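Local coordinates for putative Lipoprotein (Shewanella oneidensis, PDB 3U24), which is of unknown function but binds zinc, and is probably related to zinc-dependent peptidases, at residues 406-411 / 437-442; 415-420 / 558-563. One frame throughout, in Å; residues are numbered along the deposited sequence.

Contact 1: residues 406-411 / 437-442. With ZN (zinc ion), chain F.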
# COMPACT_ATOMS: atom_id res chain seq x y z
N ASN A 406 -4.44 14.53 9.09
CA ASN A 406 -4.92 15.40 8.03
C ASN A 406 -3.76 16.03 7.22
O ASN A 406 -3.92 16.28 6.03
CB ASN A 406 -5.87 16.47 8.60
CG ASN A 406 -7.22 15.88 9.04
OD1 ASN A 406 -7.71 14.89 8.46
ND2 ASN A 406 -7.83 16.50 10.09
N ILE A 407 -2.61 16.25 7.85
CA ILE A 407 -1.42 16.64 7.13
C ILE A 407 -1.00 15.52 6.18
O ILE A 407 -0.77 15.78 4.98
CB ILE A 407 -0.29 17.02 8.11
CG1 ILE A 407 -0.65 18.35 8.82
CG2 ILE A 407 1.05 17.08 7.39
CD1 ILE A 407 0.30 18.76 9.94
N HIS A 408 -0.91 14.30 6.71
CA HIS A 408 -0.46 13.13 5.97
C HIS A 408 -1.36 12.88 4.80
O HIS A 408 -0.91 12.64 3.69
CB HIS A 408 -0.42 11.89 6.89
CG HIS A 408 -0.03 10.58 6.20
ND1 HIS A 408 1.15 9.98 6.41
CD2 HIS A 408 -0.71 9.77 5.28
CE1 HIS A 408 1.23 8.82 5.65
NE2 HIS A 408 0.10 8.69 4.97
N GLU A 409 -2.66 12.89 5.05
CA GLU A 409 -3.63 12.46 4.03
C GLU A 409 -4.03 13.54 3.05
O GLU A 409 -4.28 13.27 1.90
CB GLU A 409 -4.91 11.93 4.72
CG GLU A 409 -4.70 10.63 5.45
CD GLU A 409 -4.37 9.51 4.51
OE1 GLU A 409 -4.75 9.63 3.33
OE2 GLU A 409 -3.75 8.51 4.94
N ALA A 410 -4.04 14.79 3.50
CA ALA A 410 -4.64 15.86 2.72
C ALA A 410 -3.63 16.96 2.37
O ALA A 410 -3.20 17.08 1.23
CB ALA A 410 -5.86 16.43 3.45
N ILE A 411 -3.26 17.78 3.33
CA ILE A 411 -2.50 18.96 2.98
C ILE A 411 -1.33 19.18 3.91
O ILE A 411 -1.53 19.32 5.09
CB ILE A 411 -3.45 20.19 2.95
CG1 ILE A 411 -4.03 20.26 1.52
CG2 ILE A 411 -2.71 21.47 3.34
CD1 ILE A 411 -5.46 20.71 1.41
N MSE A 437 7.75 6.35 -2.51
CA MSE A 437 7.80 7.81 -2.71
C MSE A 437 6.51 8.44 -2.22
O MSE A 437 6.55 9.41 -1.51
CB MSE A 437 8.07 8.17 -4.19
CG MSE A 437 8.07 9.67 -4.52
SE MSE A 437 6.24 10.35 -4.80
CE MSE A 437 6.69 12.28 -4.99
N VAL A 438 5.37 7.83 -2.56
CA VAL A 438 4.05 8.38 -2.26
C VAL A 438 3.84 8.42 -0.76
O VAL A 438 3.50 9.47 -0.16
CB VAL A 438 2.94 7.55 -2.98
CG1 VAL A 438 1.53 7.82 -2.41
CG2 VAL A 438 3.05 7.75 -4.51
N GLU A 439 4.15 7.32 -0.10
CA GLU A 439 4.05 7.29 1.35
C GLU A 439 5.15 8.11 2.03
O GLU A 439 4.86 8.82 3.01
CB GLU A 439 4.07 5.86 1.88
CG GLU A 439 2.74 5.18 1.69
CD GLU A 439 1.59 5.90 2.40
OE1 GLU A 439 1.82 6.61 3.43
OE2 GLU A 439 0.44 5.73 1.94
N GLY A 440 6.39 7.99 1.56
CA GLY A 440 7.50 8.77 2.12
C GLY A 440 7.23 10.26 2.12
O GLY A 440 7.52 10.95 3.09
N TRP A 441 6.66 10.76 1.02
CA TRP A 441 6.26 12.15 0.95
C TRP A 441 5.27 12.49 2.07
O TRP A 441 5.43 13.52 2.75
CB TRP A 441 5.66 12.49 -0.42
CG TRP A 441 5.04 13.84 -0.41
CD1 TRP A 441 3.71 14.16 -0.23
CD2 TRP A 441 5.74 15.14 -0.44
NE1 TRP A 441 3.53 15.52 -0.20
CE2 TRP A 441 4.71 16.16 -0.31
CE3 TRP A 441 7.06 15.53 -0.58
CZ2 TRP A 441 5.01 17.51 -0.33
CZ3 TRP A 441 7.35 16.89 -0.55
CH2 TRP A 441 6.35 17.85 -0.45
N ALA A 442 4.24 11.67 2.24
CA ALA A 442 3.23 11.98 3.23
C ALA A 442 3.83 12.00 4.62
O ALA A 442 3.54 12.91 5.37
CB ALA A 442 2.06 11.02 3.16
ZN ZN F . -0.15 7.45 3.58
O HOH W 1 -2.06 6.65 4.10

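Contact 2: residues 415-420 / 558-563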
# COMPACT_ATOMS: atom_id res chain seq x y z
N TYR A 415 -3.01 14.28 -0.84
CA TYR A 415 -3.86 14.94 -1.86
C TYR A 415 -3.03 15.94 -2.66
O TYR A 415 -3.12 15.97 -3.91
CB TYR A 415 -5.10 15.62 -1.25
CG TYR A 415 -5.91 16.45 -2.23
CD1 TYR A 415 -6.64 15.86 -3.21
CD2 TYR A 415 -5.92 17.85 -2.16
CE1 TYR A 415 -7.36 16.60 -4.12
CE2 TYR A 415 -6.66 18.60 -3.06
CZ TYR A 415 -7.38 17.95 -4.05
OH TYR A 415 -8.16 18.66 -4.98
N THR A 416 -2.20 16.71 -1.97
CA THR A 416 -1.35 17.66 -2.62
C THR A 416 -0.40 17.01 -3.60
O THR A 416 -0.25 17.48 -4.74
CB THR A 416 -0.57 18.47 -1.61
OG1 THR A 416 -1.51 19.06 -0.73
CG2 THR A 416 0.24 19.58 -2.28
N GLN A 417 0.24 15.92 -3.18
CA GLN A 417 1.14 15.21 -4.05
C GLN A 417 0.41 14.63 -5.27
O GLN A 417 0.98 14.60 -6.37
CB GLN A 417 1.85 14.09 -3.27
CG GLN A 417 2.96 13.37 -4.05
CD GLN A 417 2.52 12.08 -4.76
OE1 GLN A 417 2.91 11.83 -5.92
NE2 GLN A 417 1.79 11.24 -4.07
N LEU A 418 -0.84 14.18 -5.09
CA LEU A 418 -1.62 13.68 -6.23
C LEU A 418 -1.92 14.80 -7.23
O LEU A 418 -1.81 14.60 -8.42
CB LEU A 418 -2.95 13.06 -5.76
CG LEU A 418 -4.05 12.71 -6.79
CD1 LEU A 418 -3.63 11.54 -7.68
CD2 LEU A 418 -5.35 12.36 -6.06
N VAL A 419 -2.35 15.96 -6.76
CA VAL A 419 -2.56 17.10 -7.64
C VAL A 419 -1.28 17.43 -8.42
O VAL A 419 -1.31 17.59 -9.65
CB VAL A 419 -3.06 18.34 -6.90
CG1 VAL A 419 -3.09 19.56 -7.85
CG2 VAL A 419 -4.43 18.07 -6.30
N TYR A 420 -0.14 17.50 -7.73
CA TYR A 420 1.09 17.79 -8.43
C TYR A 420 1.39 16.71 -9.48
O TYR A 420 1.73 17.06 -10.60
CB TYR A 420 2.27 18.04 -7.49
CG TYR A 420 2.36 19.51 -7.04
CD1 TYR A 420 1.57 19.98 -6.04
CD2 TYR A 420 3.23 20.39 -7.65
CE1 TYR A 420 1.64 21.30 -5.64
CE2 TYR A 420 3.30 21.73 -7.28
CZ TYR A 420 2.50 22.18 -6.27
OH TYR A 420 2.57 23.47 -5.82
N TYR A 558 7.76 15.43 -10.77
CA TYR A 558 8.04 14.19 -11.49
C TYR A 558 6.96 13.12 -11.29
O TYR A 558 6.99 12.08 -11.96
CB TYR A 558 9.40 13.65 -11.02
CG TYR A 558 10.54 14.59 -11.31
CD1 TYR A 558 11.18 14.56 -12.54
CD2 TYR A 558 10.92 15.54 -10.41
CE1 TYR A 558 12.20 15.42 -12.83
CE2 TYR A 558 11.95 16.42 -10.69
CZ TYR A 558 12.59 16.34 -11.89
OH TYR A 558 13.61 17.21 -12.21
N GLY A 559 6.01 13.35 -10.40
CA GLY A 559 5.03 12.33 -10.05
C GLY A 559 5.64 11.21 -9.22
O GLY A 559 6.72 11.36 -8.65
N SER A 560 4.98 10.06 -9.24
CA SER A 560 5.28 8.95 -8.35
C SER A 560 6.49 8.07 -8.78
O SER A 560 6.41 6.86 -8.83
CB SER A 560 3.98 8.12 -8.22
OG SER A 560 2.89 9.00 -7.79
N ALA A 561 7.59 8.72 -9.11
CA ALA A 561 8.82 8.02 -9.43
C ALA A 561 9.52 7.72 -8.11
O ALA A 561 9.31 8.43 -7.14
CB ALA A 561 9.76 8.86 -10.31
N PRO A 562 10.36 6.68 -8.09
CA PRO A 562 11.17 6.40 -6.93
C PRO A 562 12.00 7.62 -6.55
O PRO A 562 12.56 8.31 -7.44
CB PRO A 562 12.11 5.28 -7.41
CG PRO A 562 11.43 4.66 -8.59
CD PRO A 562 10.69 5.81 -9.24
N VAL A 563 12.12 7.85 -5.26
CA VAL A 563 12.87 8.99 -4.78
C VAL A 563 14.31 9.09 -5.36
O VAL A 563 14.77 10.19 -5.70
CB VAL A 563 12.92 8.99 -3.25
CG1 VAL A 563 13.74 10.19 -2.74
CG2 VAL A 563 11.49 8.96 -2.67

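Contact 1: residues 406-411 / 437-442
His408 and Glu439 meet at a zinc ion, which joins helix 401-409 to helix 435-451. His408, Glu409 and His414 belong to an HExxxxH sequence, two residues longer than the HExxH of classical zinc peptidases. A downstream glutamate as third protein ligand recalls gluzincins, consistent with the Peptidase_MA clan.

Metal bonds dominate. NE2 of His408 binds the zinc ion at 1.9 Å. Glu439 is an uneven bidentate ligand, with OE1 at 2.1 Å from the zinc ion and OE2 at 2.5 Å. The imidazole and carboxylate planes are tilted only 24° from each other. NE2 of His408 and OE1 of Glu439 do not hydrogen bond; both serve the metal. The Glu439 chain bends at chi2 (-60°), which turns its carboxylate back to the zinc. His414 completes the protein ligands.

One nonpolar contact lies on the ring face. CB of Ala442 sits over one face of His408 in a CH-pi contact, 3.4 Å from the ring centroid.

A hydrogen bond holds the ring's far nitrogen, ND1, to OE2 of Glu446. This second-shell carboxylate probably fixes the ring rotation and may polarise the imidazole.

The fourth group is water. It binds the zinc ion at 2.1 Å and donates a hydrogen bond of 2.6 Å to OE2 of Glu409, whose carboxylate does not bind the zinc ion directly in this structure.

Contact 2: residues 415-420 / 558-563
The side-chain amide of Gln417, on helix 414-423, meets the Gly559-Ser560 turn of the loop that leads into helix 563-571. The contact joins the second helix of the zinc-binding HExxxxH sequence to the C-terminal part of the chain. It is small, with 83 Å² buried in all, and just three residues touch.

The close part centres on one oxygen. OE1 of Gln417 lies 3.4 Å from OG of Ser560, a weak hydrogen bond at best. The same OE1 approaches C of Gly559 at 4.3 Å, a loose approach rather than a firm contact. Gln417 CG lies anti to the backbone N (chi1 -173°), and a sharp bend at chi2 (-95°) then swings the amide across to the loop. Met437, Val438 and Trp441 of helix 435-451 pack against this chain, while Val438 also touches Ser560. Gln417 and Gly559 are buried; Ser560 is partly exposed, so the polar pair lies toward the looser side.

The loop holds its own shape here. Gly559 has positive phi (72°), and Ser560 is the centre of an inverse gamma turn, with a weak bond of 2.8 Å from N of Ala561 to O of Gly559. Backbone bonds between Ser560 and Asn434 tie the turn to the segment before helix 435-451.

Elsewhere the segments part. Leu418 is partly exposed, and its CB points away from the loop. The Tyr420 ring also leads off, and its OH bonds to O of Thr341. Tyr558 turns away to pack on helix 563-571.

The pair across the contact is weak, and the Asn434 bonds give the loop a second link nearby. The chemistry implies that the buried amide has a polar neighbour in Ser560 but is probably placed as much by packing against Met437, Val438 and Trp441 as by this bond.

Contact 1 supplies two of the three protein ligands of the zinc ion, and contact 2 lies beside it, with centres about 10 Å apart. The chain passes from helix 401-409 through a short turn into helix 414-423, whose first residue is the ligand His414. Across that turn, O of Glu409 and N of Tyr415 are 3.2 Å apart, a probable hydrogen bond. A second probable one links O of Ala410 to OG1 of Thr416 at 3.3 Å. Helix 435-451 also serves both contacts, with CG of Met437 packed 3.2 Å from O of Ala561. The nearest side-chain atom of Gln417 is about 9 Å from the zinc ion, so contact 2 stays outside its coordination shell.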